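PDB 3M0G: farnesyl diphosphate synthase from Rhodobacter capsulatus, which probably catalyses the magnesium-dependent condensation of farnesyl diphosphate with isopentenyl diphosphate to give geranylgeranyl diphosphate, a precursor of carotenoids. Local coordinates for residues M149-A154 / I171-A176; F185-G190 / A203-L208. All coordinates share one frame; numbering follows the deposited sequence.

Contact 1 of 2, residues M149-A154 / I171-A176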
HETATM    1  N   MSE B 149       0.780 -11.168   3.726  1.00  6.80           N
HETATM    2  CA  MSE B 149       1.934 -10.679   4.495  1.00  6.68           C
HETATM    3  C   MSE B 149       1.647 -10.048   5.839  1.00  4.49           C
HETATM    4  O   MSE B 149       2.263 -10.461   6.817  1.00  3.28           O
HETATM    5  CB  MSE B 149       2.799  -9.733   3.690  1.00  9.35           C
HETATM    6  CG  MSE B 149       4.220  -9.603   4.255  1.00 11.49           C
HETATM    7 SE   MSE B 149       5.218  -8.271   3.282  1.00 15.10          SE
HETATM    8  CE  MSE B 149       3.998  -6.760   3.699  1.00 11.87           C
ATOM      9  N   VAL B 150       0.779  -9.025   5.874  1.00  4.25           N
ATOM     10  CA  VAL B 150       0.452  -8.321   7.145  1.00  3.42           C
ATOM     11  C   VAL B 150      -0.231  -9.254   8.133  1.00  3.53           C
ATOM     12  O   VAL B 150      -0.083  -9.113   9.366  1.00  3.43           O
ATOM     13  CB  VAL B 150      -0.394  -6.999   6.930  1.00  3.69           C
ATOM     14  CG1 VAL B 150      -0.769  -6.369   8.254  1.00  6.90           C
ATOM     15  CG2 VAL B 150       0.360  -5.973   6.069  1.00  7.69           C
ATOM     16  N   TYR B 151      -1.030 -10.177   7.608  1.00  3.82           N
ATOM     17  CA  TYR B 151      -1.685 -11.167   8.473  1.00  5.01           C
ATOM     18  C   TYR B 151      -0.642 -12.044   9.185  1.00  4.68           C
ATOM     19  O   TYR B 151      -0.720 -12.237  10.379  1.00  5.68           O
ATOM     20  CB  TYR B 151      -2.693 -11.989   7.668  1.00  5.97           C
ATOM     21  CG  TYR B 151      -3.414 -13.135   8.388  1.00  9.89           C
ATOM     22  CD1 TYR B 151      -4.153 -12.925   9.566  1.00  6.90           C
ATOM     23  CD2 TYR B 151      -3.397 -14.431   7.847  1.00  7.18           C
ATOM     24  CE1 TYR B 151      -4.836 -13.986  10.180  1.00 10.24           C
ATOM     25  CE2 TYR B 151      -4.065 -15.479   8.452  1.00 10.03           C
ATOM     26  CZ  TYR B 151      -4.774 -15.255   9.618  1.00  7.17           C
ATOM     27  OH  TYR B 151      -5.424 -16.315  10.194  1.00 10.02           O
ATOM     28  N   GLY B 152       0.352 -12.547   8.469  1.00  4.65           N
ATOM     29  CA  GLY B 152       1.355 -13.395   9.118  1.00  3.89           C
ATOM     30  C   GLY B 152       2.292 -12.608  10.015  1.00  3.36           C
ATOM     31  O   GLY B 152       2.857 -13.175  10.959  1.00  5.25           O
ATOM     32  N   GLN B 153       2.434 -11.299   9.771  1.00  2.51           N
ATOM     33  CA  GLN B 153       3.248 -10.453  10.667  1.00  3.17           C
ATOM     34  C   GLN B 153       2.507 -10.290  11.972  1.00  2.30           C
ATOM     35  O   GLN B 153       3.098 -10.343  13.027  1.00  2.23           O
ATOM     36  CB  GLN B 153       3.512  -9.051  10.108  1.00  4.50           C
ATOM     37  CG  GLN B 153       4.600  -8.292  10.897  1.00 16.57           C
ATOM     38  CD  GLN B 153       5.924  -9.079  11.045  1.00  6.44           C
ATOM     39  OE1 GLN B 153       6.335  -9.429  12.156  1.00 16.62           O
ATOM     40  NE2 GLN B 153       6.585  -9.349   9.920  1.00 17.59           N
ATOM     41  N   ALA B 154       1.207 -10.084  11.857  1.00  3.13           N
ATOM     42  CA  ALA B 154       0.329  -9.951  13.018  1.00  3.73           C
ATOM     43  C   ALA B 154       0.284 -11.233  13.845  1.00  4.62           C
ATOM     44  O   ALA B 154       0.227 -11.184  15.090  1.00  5.82           O
ATOM     45  CB  ALA B 154      -1.056  -9.578  12.553  1.00  5.22           C
ATOM     46  N   ILE B 171       2.402 -22.350  13.202  1.00 11.38           N
ATOM     47  CA  ILE B 171       3.599 -21.757  12.586  1.00 11.39           C
ATOM     48  C   ILE B 171       3.640 -21.888  11.057  1.00 11.21           C
ATOM     49  O   ILE B 171       4.269 -21.057  10.389  1.00 10.90           O
ATOM     50  CB  ILE B 171       4.986 -22.144  13.250  1.00 11.78           C
ATOM     51  CG1 ILE B 171       5.413 -23.576  12.925  1.00 19.64           C
ATOM     52  CG2 ILE B 171       4.997 -21.854  14.747  1.00 20.36           C
ATOM     53  CD1 ILE B 171       6.929 -23.818  13.155  1.00 13.26           C
ATOM     54  N   ILE B 172       2.961 -22.905  10.510  1.00 10.97           N
ATOM     55  CA  ILE B 172       2.790 -23.070   9.051  1.00 10.56           C
ATOM     56  C   ILE B 172       1.885 -21.952   8.488  1.00 10.16           C
ATOM     57  O   ILE B 172       2.199 -21.335   7.476  1.00  9.65           O
ATOM     58  CB  ILE B 172       2.199 -24.491   8.669  1.00 11.08           C
ATOM     59  CG1 ILE B 172       3.249 -25.593   8.799  1.00 11.73           C
ATOM     60  CG2 ILE B 172       1.676 -24.516   7.245  1.00  9.74           C
ATOM     61  CD1 ILE B 172       2.652 -27.002   8.877  1.00 10.85           C
ATOM     62  N   ARG B 173       0.775 -21.692   9.167  1.00  9.69           N
ATOM     63  CA  ARG B 173      -0.132 -20.596   8.796  1.00  9.89           C
ATOM     64  C   ARG B 173       0.564 -19.229   8.878  1.00  8.29           C
ATOM     65  O   ARG B 173       0.369 -18.369   8.026  1.00  8.18           O
ATOM     66  CB  ARG B 173      -1.362 -20.608   9.715  1.00 10.93           C
ATOM     67  CG  ARG B 173      -2.448 -19.587   9.345  1.00 21.66           C
ATOM     68  CD  ARG B 173      -3.650 -19.657  10.279  1.00 12.72           C
ATOM     69  NE  ARG B 173      -3.350 -19.218  11.649  1.00 22.03           N
ATOM     70  CZ  ARG B 173      -4.238 -19.145  12.641  1.00 14.39           C
ATOM     71  NH1 ARG B 173      -3.858 -18.740  13.849  1.00 22.80           N
ATOM     72  NH2 ARG B 173      -5.514 -19.482  12.454  1.00 22.65           N
ATOM     73  N   LEU B 174       1.366 -19.040   9.913  1.00  8.23           N
ATOM     74  CA  LEU B 174       2.118 -17.798  10.124  1.00  8.34           C
ATOM     75  C   LEU B 174       3.080 -17.565   8.975  1.00  7.86           C
ATOM     76  O   LEU B 174       3.171 -16.470   8.423  1.00  6.89           O
ATOM     77  CB  LEU B 174       2.912 -17.922  11.416  1.00  9.34           C
ATOM     78  CG  LEU B 174       3.666 -16.750  12.022  1.00  9.85           C
ATOM     79  CD1 LEU B 174       3.331 -16.713  13.513  1.00 10.31           C
ATOM     80  CD2 LEU B 174       5.149 -16.910  11.796  1.00 10.63           C
ATOM     81  N   GLN B 175       3.803 -18.625   8.635  1.00  8.06           N
ATOM     82  CA  GLN B 175       4.839 -18.579   7.611  1.00  7.21           C
ATOM     83  C   GLN B 175       4.335 -18.445   6.187  1.00  6.54           C
ATOM     84  O   GLN B 175       4.955 -17.743   5.368  1.00  6.40           O
ATOM     85  CB  GLN B 175       5.806 -19.740   7.778  1.00  9.18           C
ATOM     86  CG  GLN B 175       6.717 -19.551   9.003  1.00 35.91           C
ATOM     87  CD  GLN B 175       7.390 -18.172   9.056  1.00  9.67           C
ATOM     88  OE1 GLN B 175       7.527 -17.489   8.038  1.00 36.40           O
ATOM     89  NE2 GLN B 175       7.845 -17.785  10.240  1.00 36.13           N
ATOM     90  N   ALA B 176       3.234 -19.121   5.881  1.00  5.66           N
ATOM     91  CA  ALA B 176       2.551 -18.916   4.617  1.00  4.96           C
ATOM     92  C   ALA B 176       2.185 -17.430   4.352  1.00  5.38           C
ATOM     93  O   ALA B 176       2.417 -16.895   3.271  1.00  6.13           O
ATOM     94  CB  ALA B 176       1.362 -19.813   4.507  1.00  4.88           C
TER

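Contact 2 of 2, residues F185-G190 / A203-L208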
ATOM      1  N   PHE B 185       3.922 -14.444  -4.901  1.00  5.77           N
ATOM      2  CA  PHE B 185       3.720 -13.361  -5.850  1.00  5.55           C
ATOM      3  C   PHE B 185       4.872 -13.296  -6.842  1.00  5.74           C
ATOM      4  O   PHE B 185       4.619 -13.299  -8.037  1.00  6.59           O
ATOM      5  CB  PHE B 185       3.549 -11.992  -5.214  1.00  5.32           C
ATOM      6  CG  PHE B 185       3.578 -10.873  -6.225  1.00  7.36           C
ATOM      7  CD1 PHE B 185       2.437 -10.584  -6.994  1.00  5.59           C
ATOM      8  CD2 PHE B 185       4.740 -10.136  -6.447  1.00  4.85           C
ATOM      9  CE1 PHE B 185       2.442  -9.549  -7.955  1.00  6.66           C
ATOM     10  CE2 PHE B 185       4.746  -9.095  -7.390  1.00  7.35           C
ATOM     11  CZ  PHE B 185       3.588  -8.805  -8.146  1.00  5.33           C
ATOM     12  N   ALA B 186       6.125 -13.211  -6.360  1.00  5.66           N
ATOM     13  CA  ALA B 186       7.298 -13.089  -7.267  1.00  5.43           C
ATOM     14  C   ALA B 186       7.375 -14.207  -8.295  1.00  6.08           C
ATOM     15  O   ALA B 186       7.706 -13.974  -9.476  1.00  5.57           O
ATOM     16  CB  ALA B 186       8.628 -13.030  -6.477  1.00  4.33           C
ATOM     17  N   ALA B 187       7.093 -15.425  -7.839  1.00  6.88           N
ATOM     18  CA  ALA B 187       7.203 -16.608  -8.673  1.00  7.23           C
ATOM     19  C   ALA B 187       6.125 -16.651  -9.742  1.00  6.91           C
ATOM     20  O   ALA B 187       6.358 -17.128 -10.831  1.00  6.95           O
ATOM     21  CB  ALA B 187       7.158 -17.862  -7.816  1.00  7.74           C
ATOM     22  N   GLN B 188       4.953 -16.123  -9.425  1.00  8.11           N
ATOM     23  CA  GLN B 188       3.844 -16.125 -10.357  1.00  8.06           C
ATOM     24  C   GLN B 188       3.896 -14.954 -11.320  1.00  8.40           C
ATOM     25  O   GLN B 188       3.182 -14.955 -12.313  1.00  8.66           O
ATOM     26  CB  GLN B 188       2.535 -16.067  -9.608  1.00  7.84           C
ATOM     27  CG  GLN B 188       2.177 -17.322  -8.862  1.00 10.56           C
ATOM     28  CD  GLN B 188       0.878 -17.157  -8.149  1.00  9.08           C
ATOM     29  OE1 GLN B 188      -0.167 -17.090  -8.787  1.00  9.89           O
ATOM     30  NE2 GLN B 188       0.920 -17.075  -6.809  1.00  9.95           N
ATOM     31  N   ALA B 189       4.716 -13.954 -11.004  1.00  8.02           N
ATOM     32  CA  ALA B 189       4.757 -12.704 -11.763  1.00  8.12           C
ATOM     33  C   ALA B 189       5.081 -12.935 -13.241  1.00  7.67           C
ATOM     34  O   ALA B 189       4.526 -12.271 -14.109  1.00  8.04           O
ATOM     35  CB  ALA B 189       5.762 -11.722 -11.123  1.00  9.16           C
ATOM     36  N   GLY B 190       5.963 -13.889 -13.523  1.00  6.99           N
ATOM     37  CA  GLY B 190       6.293 -14.238 -14.925  1.00  6.98           C
ATOM     38  C   GLY B 190       5.105 -14.844 -15.669  1.00  7.65           C
ATOM     39  O   GLY B 190       4.865 -14.522 -16.837  1.00  8.98           O
ATOM     40  N   ALA B 203       2.732 -23.721  -7.068  1.00  9.46           N
ATOM     41  CA  ALA B 203       3.063 -24.933  -6.321  1.00  9.67           C
ATOM     42  C   ALA B 203       4.537 -24.928  -5.913  1.00  9.05           C
ATOM     43  O   ALA B 203       4.872 -25.240  -4.770  1.00  8.13           O
ATOM     44  CB  ALA B 203       2.707 -26.196  -7.142  1.00 10.14           C
ATOM     45  N   TYR B 204       5.395 -24.600  -6.881  1.00 10.10           N
ATOM     46  CA  TYR B 204       6.817 -24.316  -6.684  1.00 10.34           C
ATOM     47  C   TYR B 204       7.039 -23.387  -5.493  1.00 10.47           C
ATOM     48  O   TYR B 204       7.831 -23.674  -4.595  1.00 10.68           O
ATOM     49  CB  TYR B 204       7.401 -23.697  -7.966  1.00  9.89           C
ATOM     50  CG  TYR B 204       8.782 -23.068  -7.827  1.00  9.99           C
ATOM     51  CD1 TYR B 204       9.947 -23.860  -7.792  1.00 10.31           C
ATOM     52  CD2 TYR B 204       8.929 -21.681  -7.741  1.00  9.83           C
ATOM     53  CE1 TYR B 204      11.217 -23.274  -7.656  1.00  9.98           C
ATOM     54  CE2 TYR B 204      10.195 -21.085  -7.607  1.00 10.16           C
ATOM     55  CZ  TYR B 204      11.327 -21.878  -7.572  1.00 10.13           C
ATOM     56  OH  TYR B 204      12.571 -21.288  -7.442  1.00  9.85           O
ATOM     57  N   ALA B 205       6.311 -22.286  -5.489  1.00 10.75           N
ATOM     58  CA  ALA B 205       6.471 -21.229  -4.488  1.00 10.43           C
ATOM     59  C   ALA B 205       5.988 -21.613  -3.082  1.00 10.81           C
ATOM     60  O   ALA B 205       6.618 -21.255  -2.091  1.00  9.71           O
ATOM     61  CB  ALA B 205       5.758 -19.969  -4.980  1.00 10.77           C
ATOM     62  N   THR B 206       4.878 -22.348  -3.018  1.00 11.38           N
ATOM     63  CA  THR B 206       4.341 -22.890  -1.770  1.00 11.74           C
ATOM     64  C   THR B 206       5.409 -23.770  -1.094  1.00 12.02           C
ATOM     65  O   THR B 206       5.659 -23.641   0.110  1.00 12.21           O
ATOM     66  CB  THR B 206       3.046 -23.731  -2.032  1.00 11.49           C
ATOM     67  OG1 THR B 206       2.074 -22.935  -2.724  1.00 17.56           O
ATOM     68  CG2 THR B 206       2.442 -24.239  -0.734  1.00 17.90           C
ATOM     69  N   ALA B 207       6.059 -24.640  -1.876  1.00 12.32           N
ATOM     70  CA  ALA B 207       7.128 -25.501  -1.348  1.00 12.49           C
ATOM     71  C   ALA B 207       8.406 -24.723  -1.028  1.00 12.99           C
ATOM     72  O   ALA B 207       8.972 -24.891   0.060  1.00 12.61           O
ATOM     73  CB  ALA B 207       7.412 -26.676  -2.268  1.00 12.53           C
ATOM     74  N   LEU B 208       8.845 -23.880  -1.968  1.00 12.85           N
ATOM     75  CA  LEU B 208       9.993 -22.987  -1.771  1.00 13.24           C
ATOM     76  C   LEU B 208       9.873 -22.061  -0.545  1.00 13.41           C
ATOM     77  O   LEU B 208      10.854 -21.864   0.190  1.00 14.26           O
ATOM     78  CB  LEU B 208      10.266 -22.155  -3.041  1.00 14.20           C
ATOM     79  CG  LEU B 208      11.399 -21.114  -2.981  1.00  9.97           C
ATOM     80  CD1 LEU B 208      12.733 -21.760  -2.613  1.00 15.55           C
ATOM     81  CD2 LEU B 208      11.543 -20.323  -4.293  1.00 15.31           C
TER

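Contact 1 of 2, residues M149-A154 / I171-A176
G152 and L174 mark the tight part of this helix-helix contact, where backbone lies almost directly on backbone. Their CA atoms are 4.6 Å apart, a separation possible because G152 has no side chain on the side that faces L174. The CA of G152 comes within 3.6 Å of the carbonyl O of L174, a close non-bonded approach. Although the CB of L174 points away from the other helix, a chi1 of -172° swings CG back toward helix 149-159. CG of L174 lies 3.8 Å from the O of G152, and the same side chain continues along helix 149-159 to touch L155 and D156.

Both segments belong to the all-helical fold of polyprenyl synthases. They run in opposite directions, on helix 149-159 and at the start of the long helix 168-194. M149, on another side of its helix, packs on L73, Y76 and S77 of helix 60-81, while I171 packs on helix 243-247.

The contact is looser where Y151 meets R173, an exposed residue. The Y151 hydroxyl stands 3.5 Å above one face of the guanidinium, displaced toward its rim, and ring and guanidinium planes are inclined by 60°. OH of Y151 lies 3.8 Å from the R173 carbon CD; its 3.9 Å to R173 NE is too long for a hydrogen bond, and none links the two segments. The R173 chain bends at chi3 (68°), which turns the guanidinium to receive the phenol oxygen over its face. Y151 also packs on P26 of the second subunit.

Contact 2 of 2, residues F185-G190 / A203-L208
A chi1 of 167° swings the Y204 ring back from its backbone nitrogen, beside the carbonyl carbon, and a chi2 of 78° presents the CD2 edge to the A187 methyl. The CB of A187 lies near the ring plane, 4.2 Å from CD2 of Y204, so the methyl meets the ring at its edge. The two helices involved, 168-194 and 199-219, follow each other through a short connection and form a helical hairpin within the all-alpha fold of polyprenyl synthases.

Beside the ring, A187 and A205 meet methyl to methyl. Both CB atoms point toward the opposite helix, and A187 CB comes to 3.8 Å from A205 CB. The small alanines let the backbones come to 6.3 Å between A187 CA and A205 CA, the nearest CA pair of the two segments. No hydrogen bond crosses between the segments; the contact is apolar and all three of its residues are buried.

Q188 accepts a hydrogen bond at OE1 from NH1 of R198, a residue of the connection between the helices, while its NE2 is bonded to OG of S184 on its own helix. F185, turned away from helix 199-219, packs into helix 130-144, and A186 lies against L48 of helix 44-55, which also touches Y204. The far end of the Y204 ring is held as well: its OH is hydrogen-bonded to the backbone O of L277.

The two contacts come in series: contact 1 is complete before the chain reaches contact 2, and both use helix 168-194. Contact 1 lies near the beginning of that helix, against the preceding helix 149-159; contact 2 lies toward its end, against the following helix 199-219. Their centres are about 17 Å apart and their nearest atoms about 7 Å, so they do not touch. One long helix is therefore packed on its predecessor and its successor at different levels. It joins helix 149-159, which lies against the second subunit, to helix 199-219, which it meets in a contact buried within a single subunit; contact 1 is only partly buried.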